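Local coordinates for protein beta-glucosidase (PDB 6JXG) that probably hydrolyses terminal, non-reducing beta-D-glucosyl residues, releasing beta-D-glucose during cellulose breakdown, at residues D417-A422 against V467-S472; T23-I28 against D283-I288. All coordinates share one frame; numbering follows the deposited sequence.

Interaction 1 (D417-A422 against V467-S472)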
# COMPACT_ATOMS: atom_id res chain seq x y z
N ASP A 417 17.65 23.97 3.58
CA ASP A 417 17.67 23.43 4.90
C ASP A 417 18.73 24.11 5.80
O ASP A 417 19.11 23.55 6.88
CB ASP A 417 17.92 21.96 4.84
CG ASP A 417 16.71 21.19 4.25
OD1 ASP A 417 15.57 21.68 4.21
OD2 ASP A 417 16.95 20.08 3.87
N SER A 418 19.22 25.26 5.38
CA SER A 418 20.17 26.03 6.27
C SER A 418 19.48 26.45 7.58
O SER A 418 18.44 27.11 7.53
CB SER A 418 20.60 27.31 5.59
OG SER A 418 21.24 28.13 6.58
N THR A 419 20.04 26.06 8.71
CA THR A 419 19.47 26.42 10.02
C THR A 419 19.63 27.92 10.32
O THR A 419 18.82 28.49 11.03
CB THR A 419 20.07 25.59 11.15
OG1 THR A 419 21.49 25.75 11.20
CG2 THR A 419 19.73 24.14 10.97
N SER A 420 20.69 28.56 9.80
CA SER A 420 20.89 29.98 10.10
C SER A 420 19.92 30.76 9.27
O SER A 420 19.33 31.68 9.76
CB SER A 420 22.36 30.41 9.80
OG SER A 420 22.72 29.79 8.56
N ALA A 421 19.74 30.42 8.01
CA ALA A 421 18.76 31.14 7.17
C ALA A 421 17.31 30.90 7.62
O ALA A 421 16.44 31.77 7.46
CB ALA A 421 18.91 30.72 5.71
N ALA A 422 17.07 29.68 8.13
CA ALA A 422 15.81 29.32 8.73
C ALA A 422 15.44 30.20 9.94
O ALA A 422 14.35 30.76 9.99
CB ALA A 422 15.84 27.85 9.16
N VAL A 467 13.77 22.36 12.37
CA VAL A 467 12.65 22.75 13.21
C VAL A 467 13.13 23.46 14.49
O VAL A 467 12.60 24.49 14.80
CB VAL A 467 11.73 21.58 13.60
CG1 VAL A 467 10.50 22.11 14.37
CG2 VAL A 467 11.23 20.93 12.31
N GLN A 468 14.15 22.92 15.15
CA GLN A 468 14.70 23.56 16.37
C GLN A 468 15.17 25.03 16.10
O GLN A 468 14.88 25.93 16.91
CB GLN A 468 15.83 22.74 16.89
CG GLN A 468 15.37 21.52 17.58
CD GLN A 468 16.45 20.54 17.86
OE1 GLN A 468 17.47 20.50 17.17
NE2 GLN A 468 16.26 19.73 18.91
N ALA A 469 15.82 25.25 14.95
CA ALA A 469 16.21 26.58 14.50
C ALA A 469 15.01 27.52 14.29
O ALA A 469 15.06 28.73 14.63
CB ALA A 469 17.02 26.49 13.22
N VAL A 470 13.94 27.01 13.72
CA VAL A 470 12.81 27.83 13.45
C VAL A 470 12.13 28.16 14.79
O VAL A 470 11.70 29.33 15.01
CB VAL A 470 11.85 27.12 12.48
CG1 VAL A 470 10.56 27.90 12.29
CG2 VAL A 470 12.55 27.00 11.11
N ALA A 471 11.99 27.16 15.64
CA ALA A 471 11.36 27.31 16.96
C ALA A 471 12.10 28.32 17.87
O ALA A 471 11.50 29.01 18.64
CB ALA A 471 11.28 25.94 17.68
N SER A 472 13.39 28.43 17.67
CA SER A 472 14.24 29.33 18.43
C SER A 472 14.00 30.80 18.09
O SER A 472 14.36 31.65 18.90
CB SER A 472 15.75 28.96 18.22
OG SER A 472 16.25 29.49 16.97
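Thr419 and Ala469 mark the closest backbone approach between 417-422 and 467-472, their CA atoms 5.5 Å apart. Ala422 and Val470, one turn further along the first helix, keep a similar CA spacing of 5.8 Å. At the first of these points the small Ala469 lets the chains come near: its CB points toward 417-422 and meets backbone and side chain of Thr419 together, lying 3.5 Å from Thr419 O and 3.8 Å from Thr419 CB. The threonine thus meets it mainly through its backbone O and CB, with CG2 a little farther off. Ala422 CB, also directed at its neighbour, reaches Val470 CG2 at 3.9 Å. With chi1 of Val470 at 174°, CG1 lies opposite the backbone N and CG2 is swung back beside that N, which makes CG2 the branch that faces Ala422. No hydrogen bond joins the segments, and about 151 Å² is buried between them.

Polar bonds stay within each segment. Ser418 is the N-cap of the helix that starts at Thr419, its OG accepting an almost straight bond (173°) from Ala421 N at 3.1 Å; a weak bond from Ser420 N and the hydroxyl of Ser420 complete the grip. On the other segment, Ser472 OG bonds at 2.7 Å to Ala469 O, the carbonyl of the residue whose CB makes the contact, and stands 34° out of the carbonyl plane.

Helices 419-427 and 463-471 follow one another as crossover helices of the mixed sheet in the family 3 C-terminal domain, the first leading from strand 410-414 to 431-438 and the second from there to 477-483. Ala422 and Val470 both rest on Ile355 of strand 351-355, while Val470 also packs against Ala432 and Val434 of strand 431-438.

Interaction 2 (T23-I28 against D283-I288)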
# COMPACT_ATOMS: atom_id res chain seq x y z
N THR A 23 6.61 -25.27 -28.00
CA THR A 23 7.35 -24.03 -28.13
C THR A 23 6.43 -22.81 -27.93
O THR A 23 6.87 -21.80 -27.34
CB THR A 23 8.21 -23.94 -29.42
OG1 THR A 23 7.35 -23.84 -30.53
CG2 THR A 23 9.07 -25.17 -29.64
N ASP A 24 5.19 -22.85 -28.41
CA ASP A 24 4.22 -21.75 -28.10
C ASP A 24 4.05 -21.59 -26.57
O ASP A 24 4.12 -20.48 -26.02
CB ASP A 24 2.84 -21.97 -28.66
CG ASP A 24 2.78 -22.06 -30.20
OD1 ASP A 24 3.58 -21.42 -30.88
OD2 ASP A 24 1.91 -22.82 -30.69
N LYS A 25 3.83 -22.72 -25.91
CA LYS A 25 3.62 -22.79 -24.43
C LYS A 25 4.81 -22.23 -23.69
O LYS A 25 4.66 -21.39 -22.82
CB LYS A 25 3.33 -24.22 -24.00
CG LYS A 25 1.98 -24.69 -24.53
CD LYS A 25 1.73 -26.16 -24.21
CE LYS A 25 0.51 -26.59 -24.97
NZ LYS A 25 0.19 -27.93 -24.53
N ALA A 26 6.00 -22.65 -24.08
CA ALA A 26 7.22 -22.13 -23.47
C ALA A 26 7.35 -20.62 -23.63
O ALA A 26 7.79 -19.93 -22.73
CB ALA A 26 8.46 -22.87 -23.98
N SER A 27 6.92 -20.08 -24.74
CA SER A 27 7.11 -18.64 -24.99
C SER A 27 6.10 -17.82 -24.18
O SER A 27 6.38 -16.64 -23.94
CB SER A 27 7.02 -18.31 -26.51
OG SER A 27 5.66 -18.45 -26.96
N ILE A 28 4.99 -18.44 -23.75
CA ILE A 28 4.00 -17.80 -22.93
C ILE A 28 4.44 -17.69 -21.45
O ILE A 28 4.08 -16.75 -20.76
CB ILE A 28 2.64 -18.51 -23.03
CG1 ILE A 28 2.04 -18.27 -24.41
CG2 ILE A 28 1.59 -17.95 -22.08
CD1 ILE A 28 0.80 -19.12 -24.74
N ASP A 283 -0.59 -26.37 -17.12
CA ASP A 283 -1.29 -25.70 -16.05
C ASP A 283 -0.86 -24.22 -16.02
O ASP A 283 -1.69 -23.35 -15.90
CB ASP A 283 -0.99 -26.36 -14.71
CG ASP A 283 -1.74 -25.71 -13.59
OD1 ASP A 283 -2.95 -25.92 -13.50
OD2 ASP A 283 -1.13 -24.96 -12.84
N MET A 284 0.41 -23.96 -16.23
CA MET A 284 0.94 -22.58 -16.25
C MET A 284 0.25 -21.74 -17.31
O MET A 284 -0.23 -20.66 -17.06
CB MET A 284 2.42 -22.58 -16.58
CG MET A 284 3.37 -23.12 -15.57
SD MET A 284 5.03 -23.09 -16.38
CE MET A 284 6.06 -24.02 -15.33
N VAL A 285 0.19 -22.27 -18.52
CA VAL A 285 -0.45 -21.60 -19.64
C VAL A 285 -1.92 -21.43 -19.49
O VAL A 285 -2.45 -20.37 -19.84
CB VAL A 285 -0.12 -22.33 -20.96
CG1 VAL A 285 -0.77 -21.58 -22.12
CG2 VAL A 285 1.38 -22.29 -21.16
N THR A 286 -2.61 -22.46 -18.97
CA THR A 286 -4.00 -22.36 -18.73
C THR A 286 -4.31 -21.19 -17.79
O THR A 286 -5.23 -20.44 -18.04
CB THR A 286 -4.60 -23.65 -18.14
OG1 THR A 286 -4.32 -24.79 -19.00
CG2 THR A 286 -6.06 -23.51 -17.98
N ARG A 287 -3.48 -21.03 -16.77
CA ARG A 287 -3.68 -19.99 -15.77
C ARG A 287 -3.46 -18.57 -16.37
O ARG A 287 -4.26 -17.66 -16.17
CB ARG A 287 -2.75 -20.21 -14.60
CG ARG A 287 -3.14 -21.39 -13.69
CD ARG A 287 -2.09 -21.72 -12.65
NE ARG A 287 -2.59 -22.70 -11.71
CZ ARG A 287 -3.47 -22.50 -10.73
NH1 ARG A 287 -3.92 -21.29 -10.46
NH2 ARG A 287 -3.87 -23.54 -9.99
N ILE A 288 -2.35 -18.39 -17.08
CA ILE A 288 -1.99 -17.12 -17.73
C ILE A 288 -3.10 -16.68 -18.70
O ILE A 288 -3.60 -15.55 -18.63
CB ILE A 288 -0.66 -17.24 -18.49
CG1 ILE A 288 0.47 -17.56 -17.52
CG2 ILE A 288 -0.34 -15.92 -19.23
CD1 ILE A 288 1.74 -18.15 -18.09
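On the helix that offers Val285 to Lys25, Asp283 OD2 is gripped by two arginines, Arg287 one turn on and Arg280 one turn back. Arg287 NE approaches it at 2.9 Å on the syn side, lying 26° out of the carboxylate plane, while the oxygen itself sits practically in the plane of the guanidinium group. Arg287 NH1 is in turn held by the carbonyls of Phe225 and Gly227, so the rotation of the guanidinium is probably well fixed.

Between the helices the meeting is apolar. Val285 divides its two methyls: CG2 sits 3.8 Å from Lys25 O and close to Lys25 CB, whereas CG1 receives the end of Ile28, CD1, at 3.9 Å. Having chi1 of -178°, Val285 turns CG1 away from its own N and leaves CG2 beside it, and the valine fits between two residues one turn apart on 23-28. Both neighbours cross it at roughly a right angle. Ile28 and Ile288 lie side by side, pointing in contrary directions, their CG2 atoms 4.0 Å apart, and Ile288 CD1 passes on to within 3.8 Å of Ile28 O. Of the Lys25 side chain, CB and CG lie against Val285 CG2; beyond CG it extends away from 283-288 toward a salt bridge with Asp282, the residue just before 283-288 on the same helix, which adds a charged link between the two helices.

The short helical segments approach to 9.6 Å between axes and cross at 60°. Leu17 of helix 7-17 and Val29 also pack on Val285, and Val29 reaches Ile288. The contact is thus a crossed helix pair on the TIM-barrel-type N-terminal domain of family 3 glycosidases, packing helix 22-29, the second in the chain, against helix 278-294.

Interactions 1 and 2 lie on opposite sides of the chain's centre, with contact centres 60 Å apart and nearest atoms about 46 Å apart, so neither touches the other. They also follow in series along the chain: 23-28 has met 283-288 before 417-422 begins. Each joins two helices mainly through apolar side-chain contacts, with no hydrogen bond between the segments, interaction 1 in the C-terminal domain and interaction 2 on the barrel-type domain. In interaction 1 the side chain of Val470 is about 11 Å from a bound alpha-D-mannopyranose. That sugar belongs to the O-linked glycosylation of Thr431 and is not a bound substrate.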